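Side-chain contacts in HemO (Neisseria meningitidis, PDB 1J77), which probably breaks the porphyrin ring of bound heme by oxidative cleavage, releasing its iron, as heme oxygenases do: residues A[49-54]-A[91-96]; A[106-111]-A[158-163]. All blocks are in the same frame, centred on the assembly; numbering follows the deposited sequence.

In the fold
Both contacts belong to the all-helical heme oxygenase fold and are formed in series along the chain. Their centres lie 23 Å apart, although their nearest atoms come to about 4 Å without touching. Neither forms the heme site itself. In interaction 1 the side chain of Val51 is about 11 Å from the heme, but the following residue on the helix, Phe52, touches it. In interaction 2 the Leu160 side chain is about 8 Å from the heme and about 4 Å from the side chain of Tyr112, a heme-binding residue that directly follows 106-111. The first contact fastens a loop to a helix; the second joins helix 104-119 to helix 149-162 and Leu163.

Interaction 1: residues A[49-54]-A[91-96]; sequences QSVFHK and EPYKFD
Val51 lays its CG1 methyl over one face of the Phe95 ring, displaced from the centre toward the rim on the CG side. The CH-pi geometry is clear: CG1 stands 4.1 Å from the centroid of the Phe95 ring and 24° off the ring normal. The other branch of the same valine is used differently, CG2 meeting CE2 of Tyr93 at 3.7 Å, in the plane of that ring and at its edge. With CG1 anti to the backbone N (chi1 175°), the two methyls of Val51 part to serve two aromatic residues, one by its face and one by its edge, while the CB of Phe95 also packs against both methyls.

Beside this apolar patch, Ser50 is joined to the loop backbone through water. Its hydroxyl and the Tyr93 carbonyl are too far apart for a direct bond, Ser50 OG lying 3.7 Å from Tyr93 O. Two waters fill the step. Water 1 lies 2.6 Å from Ser50 OG and accepts from Tyr93 N. Water 2, at 2.9 Å from Ser50 OG, donates to Tyr93 O, so both backbone polar atoms of Tyr93 are tied to one serine oxygen. One turn of the helix is reinforced from within: Gln49 O takes the main-chain N-H of His53 and also His53 ND1, at 3.2 Å, the two donors arriving from opposite faces of the carbonyl plane.

The loop between helices 78-87 and 104-119 passes across helix 39-60 here. Ser50 also touches Tyr78 and Leu85 of helix 78-87, whereas Val51 and Phe95 share Val187 of helix 167-192, so that helix 167-192 closes over the valine and Phe95, while helix 78-87 borders the serine side.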
loop_
_atom_site.group_PDB
_atom_site.type_symbol
_atom_site.label_atom_id
_atom_site.label_comp_id
_atom_site.label_asym_id
_atom_site.label_seq_id
_atom_site.Cartn_x
_atom_site.Cartn_y
_atom_site.Cartn_z
ATOM N N GLN A 49 -7.813 -3.149 -0.537
ATOM C CA GLN A 49 -6.667 -2.931 -1.394
ATOM C C GLN A 49 -7.074 -2.059 -2.596
ATOM O O GLN A 49 -6.304 -1.187 -3.022
ATOM C CB GLN A 49 -6.073 -4.276 -1.876
ATOM C CG GLN A 49 -5.477 -5.169 -0.794
ATOM C CD GLN A 49 -4.094 -4.732 -0.415
ATOM O OE1 GLN A 49 -3.087 -5.337 -0.837
ATOM N NE2 GLN A 49 -4.008 -3.679 0.401
ATOM N N SER A 50 -8.260 -2.292 -3.148
ATOM C CA SER A 50 -8.743 -1.480 -4.308
ATOM C C SER A 50 -8.822 -0.002 -4.004
ATOM O O SER A 50 -8.383 0.851 -4.820
ATOM C CB SER A 50 -10.139 -1.943 -4.796
ATOM O OG SER A 50 -10.537 -1.143 -5.904
ATOM N N VAL A 51 -9.350 0.338 -2.855
ATOM C CA VAL A 51 -9.528 1.716 -2.462
ATOM C C VAL A 51 -8.186 2.373 -2.253
ATOM O O VAL A 51 -7.933 3.514 -2.712
ATOM C CB VAL A 51 -10.391 1.854 -1.176
ATOM C CG1 VAL A 51 -10.485 3.290 -0.688
ATOM C CG2 VAL A 51 -11.751 1.316 -1.436
ATOM N N PHE A 52 -7.316 1.703 -1.525
ATOM C CA PHE A 52 -5.995 2.276 -1.296
ATOM C C PHE A 52 -5.245 2.523 -2.610
ATOM O O PHE A 52 -4.626 3.585 -2.821
ATOM C CB PHE A 52 -5.151 1.418 -0.350
ATOM C CG PHE A 52 -3.795 2.026 -0.084
ATOM C CD1 PHE A 52 -3.661 3.104 0.777
ATOM C CD2 PHE A 52 -2.690 1.528 -0.685
ATOM C CE1 PHE A 52 -2.408 3.678 0.999
ATOM C CE2 PHE A 52 -1.449 2.113 -0.437
ATOM C CZ PHE A 52 -1.347 3.150 0.381
ATOM N N HIS A 53 -5.226 1.524 -3.473
ATOM C CA HIS A 53 -4.478 1.675 -4.730
ATOM C C HIS A 53 -5.158 2.675 -5.670
ATOM O O HIS A 53 -4.485 3.384 -6.405
ATOM C CB HIS A 53 -4.238 0.305 -5.361
ATOM C CG HIS A 53 -3.091 -0.389 -4.716
ATOM N ND1 HIS A 53 -3.208 -1.361 -3.729
ATOM C CD2 HIS A 53 -1.773 -0.132 -4.831
ATOM C CE1 HIS A 53 -2.000 -1.724 -3.341
ATOM N NE2 HIS A 53 -1.114 -0.984 -3.982
ATOM N N LYS A 54 -6.468 2.796 -5.637
ATOM C CA LYS A 54 -7.095 3.880 -6.397
ATOM C C LYS A 54 -6.633 5.255 -5.903
ATOM O O LYS A 54 -6.357 6.166 -6.695
ATOM C CB LYS A 54 -8.623 3.757 -6.340
ATOM C CG LYS A 54 -9.394 4.948 -6.962
ATOM C CD LYS A 54 -9.164 5.129 -8.400
ATOM C CE LYS A 54 -9.882 6.404 -8.925
ATOM N NZ LYS A 54 -9.994 6.372 -10.404
ATOM N N GLU A 91 -17.263 -7.127 -9.291
ATOM C CA GLU A 91 -17.069 -5.962 -10.137
ATOM C C GLU A 91 -16.139 -4.982 -9.449
ATOM O O GLU A 91 -15.872 -5.112 -8.248
ATOM C CB GLU A 91 -18.398 -5.284 -10.399
ATOM C CG GLU A 91 -19.271 -6.108 -11.319
ATOM C CD GLU A 91 -20.732 -5.788 -11.154
ATOM O OE1 GLU A 91 -21.125 -5.369 -10.036
ATOM O OE2 GLU A 91 -21.485 -5.954 -12.140
ATOM N N PRO A 92 -15.602 -4.011 -10.186
ATOM C CA PRO A 92 -14.756 -3.003 -9.544
ATOM C C PRO A 92 -15.420 -2.363 -8.301
ATOM O O PRO A 92 -16.597 -2.038 -8.232
ATOM C CB PRO A 92 -14.492 -2.000 -10.687
ATOM C CG PRO A 92 -14.588 -2.848 -11.937
ATOM C CD PRO A 92 -15.690 -3.822 -11.651
ATOM N N TYR A 93 -14.631 -2.218 -7.255
ATOM C CA TYR A 93 -15.162 -1.688 -6.046
ATOM C C TYR A 93 -14.947 -0.187 -6.017
ATOM O O TYR A 93 -13.912 0.308 -6.487
ATOM C CB TYR A 93 -14.517 -2.383 -4.859
ATOM C CG TYR A 93 -15.074 -1.938 -3.540
ATOM C CD1 TYR A 93 -16.332 -2.353 -3.103
ATOM C CD2 TYR A 93 -14.350 -1.101 -2.717
ATOM C CE1 TYR A 93 -16.833 -1.946 -1.889
ATOM C CE2 TYR A 93 -14.827 -0.686 -1.508
ATOM C CZ TYR A 93 -16.058 -1.117 -1.077
ATOM O OH TYR A 93 -16.481 -0.676 0.144
ATOM N N LYS A 94 -15.950 0.541 -5.549
ATOM C CA LYS A 94 -15.848 1.977 -5.381
ATOM C C LYS A 94 -16.091 2.366 -3.931
ATOM O O LYS A 94 -17.122 2.050 -3.362
ATOM C CB LYS A 94 -16.864 2.700 -6.244
ATOM C CG LYS A 94 -16.979 4.180 -5.879
ATOM C CD LYS A 94 -17.359 5.026 -7.095
ATOM C CE LYS A 94 -17.255 6.493 -6.761
ATOM N NZ LYS A 94 -15.895 6.768 -6.173
ATOM N N PHE A 95 -15.147 3.096 -3.348
ATOM C CA PHE A 95 -15.300 3.588 -1.997
ATOM C C PHE A 95 -16.575 4.406 -1.887
ATOM O O PHE A 95 -16.954 5.122 -2.809
ATOM C CB PHE A 95 -14.102 4.450 -1.618
ATOM C CG PHE A 95 -13.935 4.672 -0.132
ATOM C CD1 PHE A 95 -14.150 3.663 0.772
ATOM C CD2 PHE A 95 -13.515 5.889 0.338
ATOM C CE1 PHE A 95 -13.951 3.873 2.129
ATOM C CE2 PHE A 95 -13.326 6.087 1.711
ATOM C CZ PHE A 95 -13.549 5.079 2.577
ATOM N N ASP A 96 -17.194 4.285 -0.723
ATOM C CA ASP A 96 -18.437 4.963 -0.377
ATOM C C ASP A 96 -18.201 6.421 -0.064
ATOM O O ASP A 96 -19.093 7.252 -0.239
ATOM C CB ASP A 96 -19.037 4.296 0.861
ATOM C CG ASP A 96 -19.784 3.023 0.533
ATOM O OD1 ASP A 96 -19.275 2.213 -0.283
ATOM O OD2 ASP A 96 -20.899 2.757 1.040
HETATM O O HOH W 1 -11.542 -2.080 -8.106
HETATM O O HOH W 2 -11.410 1.607 -5.827
#

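Interaction 2: residues A[106-111]-A[158-163]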
loop_
_atom_site.group_PDB
_atom_site.type_symbol
_atom_site.label_atom_id
_atom_site.label_comp_id
_atom_site.label_asym_id
_atom_site.label_seq_id
_atom_site.Cartn_x
_atom_site.Cartn_y
_atom_site.Cartn_z
ATOM N N LYS A 106 3.561 15.931 0.441
ATOM C CA LYS A 106 2.778 14.926 1.181
ATOM C C LYS A 106 2.499 13.754 0.244
ATOM O O LYS A 106 2.474 12.590 0.709
ATOM C CB LYS A 106 1.496 15.513 1.755
ATOM C CG LYS A 106 1.707 16.406 2.992
ATOM C CD LYS A 106 0.415 17.041 3.456
ATOM C CE LYS A 106 -0.103 16.377 4.695
ATOM N NZ LYS A 106 -1.362 16.998 5.239
ATOM N N ALA A 107 2.280 14.001 -1.061
ATOM C CA ALA A 107 2.009 12.901 -1.999
ATOM C C ALA A 107 3.198 11.967 -2.129
ATOM O O ALA A 107 3.043 10.791 -2.396
ATOM C CB ALA A 107 1.529 13.426 -3.397
ATOM N N ILE A 108 4.413 12.484 -1.932
ATOM C CA ILE A 108 5.610 11.641 -1.956
ATOM C C ILE A 108 5.560 10.589 -0.832
ATOM O O ILE A 108 5.949 9.464 -1.055
ATOM C CB ILE A 108 6.890 12.512 -1.902
ATOM C CG1 ILE A 108 6.915 13.477 -3.084
ATOM C CG2 ILE A 108 8.106 11.608 -1.951
ATOM C CD1 ILE A 108 7.932 14.597 -2.926
ATOM N N GLY A 109 5.077 10.992 0.329
ATOM C CA GLY A 109 4.805 10.056 1.428
ATOM C C GLY A 109 3.799 8.953 1.110
ATOM O O GLY A 109 4.017 7.805 1.504
ATOM N N TRP A 110 2.714 9.282 0.426
ATOM C CA TRP A 110 1.758 8.277 -0.038
ATOM C C TRP A 110 2.399 7.327 -1.003
ATOM O O TRP A 110 2.143 6.117 -0.995
ATOM C CB TRP A 110 0.491 8.890 -0.675
ATOM C CG TRP A 110 -0.411 9.541 0.292
ATOM C CD1 TRP A 110 -0.196 10.663 1.020
ATOM C CD2 TRP A 110 -1.723 9.102 0.624
ATOM N NE1 TRP A 110 -1.269 10.903 1.828
ATOM C CE2 TRP A 110 -2.245 9.985 1.570
ATOM C CE3 TRP A 110 -2.516 8.048 0.199
ATOM C CZ2 TRP A 110 -3.544 9.843 2.122
ATOM C CZ3 TRP A 110 -3.792 7.912 0.741
ATOM C CH2 TRP A 110 -4.274 8.793 1.703
ATOM N N LEU A 111 3.219 7.865 -1.905
ATOM C CA LEU A 111 3.921 7.022 -2.809
ATOM C C LEU A 111 4.889 6.015 -2.121
ATOM O O LEU A 111 4.940 4.855 -2.518
ATOM C CB LEU A 111 4.666 7.892 -3.852
ATOM C CG LEU A 111 5.437 7.101 -4.891
ATOM C CD1 LEU A 111 4.628 6.204 -5.701
ATOM C CD2 LEU A 111 6.240 8.066 -5.785
ATOM N N GLU A 158 16.586 4.652 -4.482
ATOM C CA GLU A 158 17.572 5.588 -5.003
ATOM C C GLU A 158 16.887 6.848 -5.508
ATOM O O GLU A 158 17.255 7.972 -5.134
ATOM C CB GLU A 158 18.373 4.933 -6.119
ATOM C CG GLU A 158 19.223 3.764 -5.665
ATOM C CD GLU A 158 20.471 4.173 -4.892
ATOM O OE1 GLU A 158 20.482 5.241 -4.246
ATOM O OE2 GLU A 158 21.463 3.410 -4.913
ATOM N N HIS A 159 15.856 6.647 -6.328
ATOM C CA HIS A 159 15.100 7.757 -6.909
ATOM C C HIS A 159 14.465 8.629 -5.841
ATOM O O HIS A 159 14.429 9.853 -5.971
ATOM C CB HIS A 159 14.032 7.238 -7.870
ATOM C CG HIS A 159 14.574 6.597 -9.111
ATOM N ND1 HIS A 159 14.136 5.370 -9.563
ATOM C CD2 HIS A 159 15.502 7.016 -10.006
ATOM C CE1 HIS A 159 14.772 5.059 -10.677
ATOM N NE2 HIS A 159 15.618 6.034 -10.962
ATOM N N LEU A 160 13.942 8.004 -4.780
ATOM C CA LEU A 160 13.351 8.769 -3.691
ATOM C C LEU A 160 14.379 9.691 -3.027
ATOM O O LEU A 160 14.130 10.880 -2.809
ATOM C CB LEU A 160 12.733 7.833 -2.635
ATOM C CG LEU A 160 11.352 7.254 -2.884
ATOM C CD1 LEU A 160 10.929 6.489 -1.622
ATOM C CD2 LEU A 160 10.350 8.340 -3.233
ATOM N N ASN A 161 15.536 9.135 -2.685
ATOM C CA ASN A 161 16.598 9.905 -2.069
ATOM C C ASN A 161 17.117 11.004 -3.003
ATOM O O ASN A 161 17.415 12.125 -2.567
ATOM C CB ASN A 161 17.727 8.948 -1.703
ATOM C CG ASN A 161 17.334 8.022 -0.599
ATOM O OD1 ASN A 161 17.705 6.845 -0.587
ATOM N ND2 ASN A 161 16.587 8.555 0.350
ATOM N N ALA A 162 17.150 10.680 -4.279
ATOM C CA ALA A 162 17.659 11.615 -5.298
ATOM C C ALA A 162 16.718 12.783 -5.574
ATOM O O ALA A 162 17.111 13.725 -6.270
ATOM C CB ALA A 162 17.978 10.883 -6.565
ATOM N N LEU A 163 15.478 12.749 -5.071
ATOM C CA LEU A 163 14.600 13.910 -5.231
ATOM C C LEU A 163 15.266 15.068 -4.517
ATOM O O LEU A 163 14.975 16.227 -4.783
ATOM C CB LEU A 163 13.198 13.685 -4.647
ATOM C CG LEU A 163 12.424 12.522 -5.254
ATOM C CD1 LEU A 163 11.121 12.308 -4.493
ATOM C CD2 LEU A 163 12.160 12.625 -6.766
#
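Ala162 N donates to Glu158 O at 2.8 Å, a main-chain bond in the turn from which Leu160 and Leu163 reach Ile108. A further bond, from Leu163 N to Leu160 O at 3.2 Å, closes a shorter loop of backbone between the two leucines that make the contact. No hydrogen bond crosses to 106-111; the join is wholly apolar. The CG2 methyl of Ile108 meets both partners, and Ile108 CD1 also comes to 4.2 Å from Leu163 CD1. CD1 of Leu163 meets the isoleucine tip to tip, at 4.0 Å from Ile108 CG2. Leu160 instead slides past it in the opposite direction, bringing CD2 to 4.2 Å from Ile108 CG2. Within the all-alpha heme oxygenase fold, helix 104-119 here packs on helix 149-162 near the end of the latter and on Leu163 in the loop that follows. CG2 of Ile108 points across because it stands anti to the backbone N, chi1 to CG1 being -59°. Such spacings indicate a light contact. Leu165, in the loop beyond, also touches Ile108. On helix 104-119, Trp110 packs on Val56 and Ile59 of helix 39-60, while Lys106 forms a salt bridge with Glu179 of helix 167-192.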